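Local coordinates for putative curved DNA-binding protein (Chaetomium thermophilum var. thermophilum DSM 1495, PDB 4IPA), which is a thermophilic Arx1 of the peptidase M24 (methionine aminopeptidase-like) family, linked to ribosome biogenesis and possibly able to bind DNA, at residues R149-A160 / L200-I211. Numbering follows the deposited sequence. Where two conformers were deposited one is given.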
loop_
_atom_site.group_PDB
_atom_site.type_symbol
_atom_site.label_atom_id
_atom_site.label_comp_id
_atom_site.label_asym_id
_atom_site.label_seq_id
_atom_site.Cartn_x
_atom_site.Cartn_y
_atom_site.Cartn_z
ATOM N N ARG A 149 -1.265 -12.608 20.468
ATOM C CA ARG A 149 -0.159 -12.056 19.699
ATOM C C ARG A 149 -0.701 -11.347 18.461
ATOM O O ARG A 149 -0.005 -10.534 17.847
ATOM C CB ARG A 149 0.831 -13.148 19.322
ATOM C CG ARG A 149 1.400 -13.869 20.526
ATOM C CD ARG A 149 2.545 -13.085 21.146
ATOM N NE ARG A 149 3.724 -13.122 20.281
ATOM C CZ ARG A 149 4.332 -12.043 19.810
ATOM N NH1 ARG A 149 3.874 -10.840 20.131
ATOM N NH2 ARG A 149 5.396 -12.165 19.032
ATOM N N GLN A 150 -1.955 -11.638 18.115
ATOM C CA GLN A 150 -2.594 -10.962 16.997
ATOM C C GLN A 150 -2.809 -9.485 17.311
ATOM O O GLN A 150 -2.686 -8.614 16.437
ATOM C CB GLN A 150 -3.916 -11.630 16.635
ATOM C CG GLN A 150 -4.615 -10.934 15.496
ATOM C CD GLN A 150 -4.957 -11.872 14.354
ATOM O OE1 GLN A 150 -4.064 -12.447 13.712
ATOM N NE2 GLN A 150 -6.261 -12.036 14.090
ATOM N N ALA A 151 -3.120 -9.203 18.570
ATOM C CA ALA A 151 -3.216 -7.822 19.021
ATOM C C ALA A 151 -1.847 -7.138 18.927
ATOM O O ALA A 151 -1.755 -5.967 18.533
ATOM C CB ALA A 151 -3.778 -7.750 20.445
ATOM N N ASP A 152 -0.784 -7.869 19.264
ATOM C CA ASP A 152 0.566 -7.319 19.180
ATOM C C ASP A 152 0.953 -6.962 17.739
ATOM O O ASP A 152 1.545 -5.915 17.494
ATOM C CB ASP A 152 1.592 -8.304 19.736
ATOM C CG ASP A 152 1.462 -8.510 21.241
ATOM O OD1 ASP A 152 0.966 -7.589 21.929
ATOM O OD2 ASP A 152 1.865 -9.595 21.727
ATOM N N LEU A 153 0.633 -7.865 16.810
ATOM C CA LEU A 153 0.916 -7.689 15.392
ATOM C C LEU A 153 0.269 -6.406 14.853
ATOM O O LEU A 153 0.920 -5.600 14.192
ATOM C CB LEU A 153 0.403 -8.898 14.604
ATOM C CG LEU A 153 0.511 -8.787 13.078
ATOM C CD1 LEU A 153 1.978 -8.671 12.672
ATOM C CD2 LEU A 153 -0.160 -9.968 12.346
ATOM N N PHE A 154 -1.015 -6.229 15.150
ATOM C CA PHE A 154 -1.745 -5.044 14.740
ATOM C C PHE A 154 -1.194 -3.751 15.341
ATOM O O PHE A 154 -1.041 -2.758 14.637
ATOM C CB PHE A 154 -3.232 -5.175 15.106
ATOM C CG PHE A 154 -4.040 -5.930 14.088
ATOM C CD1 PHE A 154 -3.991 -7.316 14.031
ATOM C CD2 PHE A 154 -4.847 -5.254 13.190
ATOM C CE1 PHE A 154 -4.742 -8.011 13.104
ATOM C CE2 PHE A 154 -5.596 -5.945 12.249
ATOM C CZ PHE A 154 -5.543 -7.326 12.211
ATOM N N LEU A 155 -0.939 -3.754 16.645
ATOM C CA LEU A 155 -0.435 -2.554 17.311
ATOM C C LEU A 155 0.961 -2.156 16.826
ATOM O O LEU A 155 1.259 -0.967 16.706
ATOM C CB LEU A 155 -0.437 -2.731 18.826
ATOM C CG LEU A 155 -1.834 -2.661 19.430
ATOM C CD1 LEU A 155 -1.798 -3.090 20.887
ATOM C CD2 LEU A 155 -2.408 -1.263 19.275
ATOM N N ALA A 156 1.814 -3.146 16.553
ATOM C CA ALA A 156 3.133 -2.865 16.004
ATOM C C ALA A 156 2.970 -2.132 14.674
ATOM O O ALA A 156 3.665 -1.157 14.392
ATOM C CB ALA A 156 3.912 -4.148 15.800
ATOM N N THR A 157 2.040 -2.608 13.858
ATOM C CA THR A 157 1.857 -2.040 12.534
ATOM C C THR A 157 1.280 -0.633 12.643
ATOM O O THR A 157 1.723 0.283 11.964
ATOM C CB THR A 157 0.944 -2.911 11.673
ATOM O OG1 THR A 157 1.407 -4.270 11.708
ATOM C CG2 THR A 157 0.964 -2.414 10.239
ATOM N N TYR A 158 0.290 -0.475 13.514
ATOM C CA TYR A 158 -0.307 0.819 13.773
ATOM C C TYR A 158 0.753 1.834 14.208
ATOM O O TYR A 158 0.840 2.931 13.645
ATOM C CB TYR A 158 -1.400 0.694 14.849
ATOM C CG TYR A 158 -2.067 1.998 15.229
ATOM C CD1 TYR A 158 -1.554 2.802 16.245
ATOM C CD2 TYR A 158 -3.210 2.431 14.572
ATOM C CE1 TYR A 158 -2.173 3.988 16.598
ATOM C CE2 TYR A 158 -3.829 3.627 14.913
ATOM C CZ TYR A 158 -3.308 4.398 15.923
ATOM O OH TYR A 158 -3.934 5.584 16.255
ATOM N N TYR A 159 1.548 1.488 15.218
ATOM C CA TYR A 159 2.515 2.449 15.743
ATOM C C TYR A 159 3.688 2.645 14.819
ATOM O O TYR A 159 4.239 3.737 14.745
ATOM C CB TYR A 159 2.956 2.122 17.177
ATOM C CG TYR A 159 1.900 2.514 18.172
ATOM C CD1 TYR A 159 1.571 3.851 18.367
ATOM C CD2 TYR A 159 1.189 1.554 18.880
ATOM C CE1 TYR A 159 0.580 4.219 19.270
ATOM C CE2 TYR A 159 0.196 1.912 19.786
ATOM C CZ TYR A 159 -0.106 3.244 19.974
ATOM O OH TYR A 159 -1.097 3.608 20.871
ATOM N N ALA A 160 4.065 1.599 14.095
ATOM C CA ALA A 160 5.093 1.768 13.088
ATOM C C ALA A 160 4.640 2.858 12.103
ATOM O O ALA A 160 5.426 3.729 11.708
ATOM C CB ALA A 160 5.346 0.452 12.373
ATOM N N LEU A 200 11.717 2.182 13.458
ATOM C CA LEU A 200 10.559 1.333 13.195
ATOM C C LEU A 200 10.774 -0.097 13.709
ATOM O O LEU A 200 9.833 -0.738 14.175
ATOM C CB LEU A 200 10.181 1.337 11.709
ATOM C CG LEU A 200 9.048 2.309 11.364
ATOM C CD1 LEU A 200 9.428 3.758 11.750
ATOM C CD2 LEU A 200 8.680 2.204 9.896
ATOM N N GLU A 201 12.009 -0.587 13.633
ATOM C CA GLU A 201 12.316 -1.916 14.151
ATOM C C GLU A 201 12.129 -1.939 15.652
ATOM O O GLU A 201 11.668 -2.931 16.213
ATOM C CB GLU A 201 13.745 -2.339 13.805
ATOM C CG GLU A 201 13.941 -2.743 12.366
ATOM C CD GLU A 201 15.395 -3.021 12.042
ATOM O OE1 GLU A 201 16.257 -2.694 12.884
ATOM O OE2 GLU A 201 15.680 -3.564 10.948
ATOM N N LYS A 202 12.503 -0.835 16.289
ATOM C CA LYS A 202 12.338 -0.661 17.722
ATOM C C LYS A 202 10.857 -0.743 18.054
ATOM O O LYS A 202 10.479 -1.340 19.044
ATOM C CB LYS A 202 12.862 0.719 18.115
ATOM C CG LYS A 202 13.684 0.828 19.393
ATOM C CD LYS A 202 14.625 2.050 19.259
ATOM C CE LYS A 202 15.118 2.582 20.599
ATOM N NZ LYS A 202 15.700 3.971 20.498
ATOM N N VAL A 203 10.020 -0.113 17.230
ATOM C CA VAL A 203 8.581 -0.097 17.481
ATOM C C VAL A 203 7.995 -1.508 17.423
ATOM O O VAL A 203 7.241 -1.916 18.308
ATOM C CB VAL A 203 7.838 0.798 16.476
ATOM C CG1 VAL A 203 6.334 0.658 16.668
ATOM C CG2 VAL A 203 8.289 2.271 16.611
ATOM N N ALA A 204 8.352 -2.250 16.376
ATOM C CA ALA A 204 7.885 -3.624 16.220
ATOM C C ALA A 204 8.357 -4.513 17.371
ATOM O O ALA A 204 7.616 -5.371 17.856
ATOM C CB ALA A 204 8.352 -4.204 14.884
ATOM N N LYS A 205 9.597 -4.305 17.791
ATOM C CA LYS A 205 10.196 -5.107 18.850
ATOM C C LYS A 205 9.461 -4.931 20.187
ATOM O O LYS A 205 9.389 -5.856 20.983
ATOM C CB LYS A 205 11.672 -4.751 19.006
ATOM C CG LYS A 205 12.417 -5.647 19.976
ATOM C CD LYS A 205 13.747 -5.047 20.399
ATOM C CE LYS A 205 14.849 -6.101 20.394
ATOM N NZ LYS A 205 14.371 -7.462 20.811
ATOM N N ALA A 206 8.891 -3.759 20.432
ATOM C CA ALA A 206 8.163 -3.559 21.688
ATOM C C ALA A 206 6.969 -4.500 21.742
ATOM O O ALA A 206 6.388 -4.750 22.796
ATOM C CB ALA A 206 7.717 -2.110 21.837
ATOM N N TYR A 207 6.605 -5.032 20.588
ATOM C CA TYR A 207 5.474 -5.925 20.513
ATOM C C TYR A 207 5.944 -7.315 20.091
ATOM O O TYR A 207 5.138 -8.160 19.704
ATOM C CB TYR A 207 4.428 -5.375 19.547
ATOM C CG TYR A 207 3.687 -4.155 20.076
ATOM C CD1 TYR A 207 2.659 -4.294 21.000
ATOM C CD2 TYR A 207 4.011 -2.869 19.646
ATOM C CE1 TYR A 207 1.973 -3.191 21.476
ATOM C CE2 TYR A 207 3.338 -1.760 20.126
ATOM C CZ TYR A 207 2.323 -1.925 21.040
ATOM O OH TYR A 207 1.646 -0.831 21.526
ATOM N N ASP A 208 7.253 -7.543 20.183
ATOM C CA ASP A 208 7.849 -8.795 19.722
ATOM C C ASP A 208 7.456 -9.148 18.276
ATOM O O ASP A 208 7.322 -10.322 17.910
ATOM C CB ASP A 208 7.523 -9.950 20.688
ATOM C CG ASP A 208 8.160 -9.757 22.066
ATOM O OD1 ASP A 208 9.104 -8.953 22.190
ATOM O OD2 ASP A 208 7.725 -10.417 23.027
ATOM N N CYS A 209 7.277 -8.125 17.451
ATOM C CA CYS A 209 7.074 -8.353 16.026
ATOM C C CYS A 209 8.267 -7.837 15.239
ATOM O O CYS A 209 9.157 -7.201 15.803
ATOM C CB CYS A 209 5.807 -7.667 15.563
ATOM S SG CYS A 209 4.364 -8.442 16.248
ATOM N N ASN A 210 8.293 -8.122 13.941
ATOM C CA ASN A 210 9.362 -7.603 13.102
ATOM C C ASN A 210 8.833 -6.822 11.897
ATOM O O ASN A 210 7.773 -7.147 11.342
ATOM C CB ASN A 210 10.275 -8.736 12.642
ATOM C CG ASN A 210 11.162 -9.247 13.751
ATOM O OD1 ASN A 210 12.073 -8.552 14.179
ATOM N ND2 ASN A 210 10.914 -10.478 14.210
ATOM N N ILE A 211 9.582 -5.803 11.487
ATOM C CA ILE A 211 9.243 -5.058 10.278
ATOM C C ILE A 211 9.472 -5.961 9.083
ATOM O O ILE A 211 10.484 -6.656 9.015
ATOM C CB ILE A 211 10.126 -3.785 10.114
ATOM C CG1 ILE A 211 9.858 -2.795 11.246
ATOM C CG2 ILE A 211 9.854 -3.105 8.766
ATOM C CD1 ILE A 211 8.468 -2.298 11.249
#
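Bends at chi2 and chi3 curl the Arg149 side chain round to the turn at Tyr207 and Asp208, while chi1 of Tyr207 (-72°) sets its ring, CG beside the backbone N, against helix 149-160. NH1 of Arg149 donates to Tyr207 O (3.0 Å) and NH2 to Asp208 O (2.9 Å), both carbonyls lying at the guanidinium edge, near its plane. NH1 also forms a salt bridge with Asp152 OD2 (2.9 Å), so three in-plane bonds fix the rotation of the guanidinium; Asp152 OD1 turns to Thr372, and the Asp208 carboxylate pairs with Lys374. A leucine in place of Arg149 would probably leave both turn carbonyls without these donors and Asp152 without its salt-bridge mate. Leu155 CB sits over one face of the Tyr207 ring, 3.9 Å from its centroid, a CH-pi contact. Farther along, Ala156 CB nears Ala204 CA (4.0 Å), and Val203 CG1 packs against Tyr159 CB (3.7 Å). The axes of segments 149-160 and 200-205 run nearly antiparallel (155°) and come within 8.7 Å, consistent with small Ala156 and Ala204 where they meet. Cys209 N to Ala204 O and Asp208 N to Lys205 O, with positive phi at Asp208, make a Schellman motif, closing helix 193-205 before strand 210-220 of the antiparallel sheet in this M24-family fold.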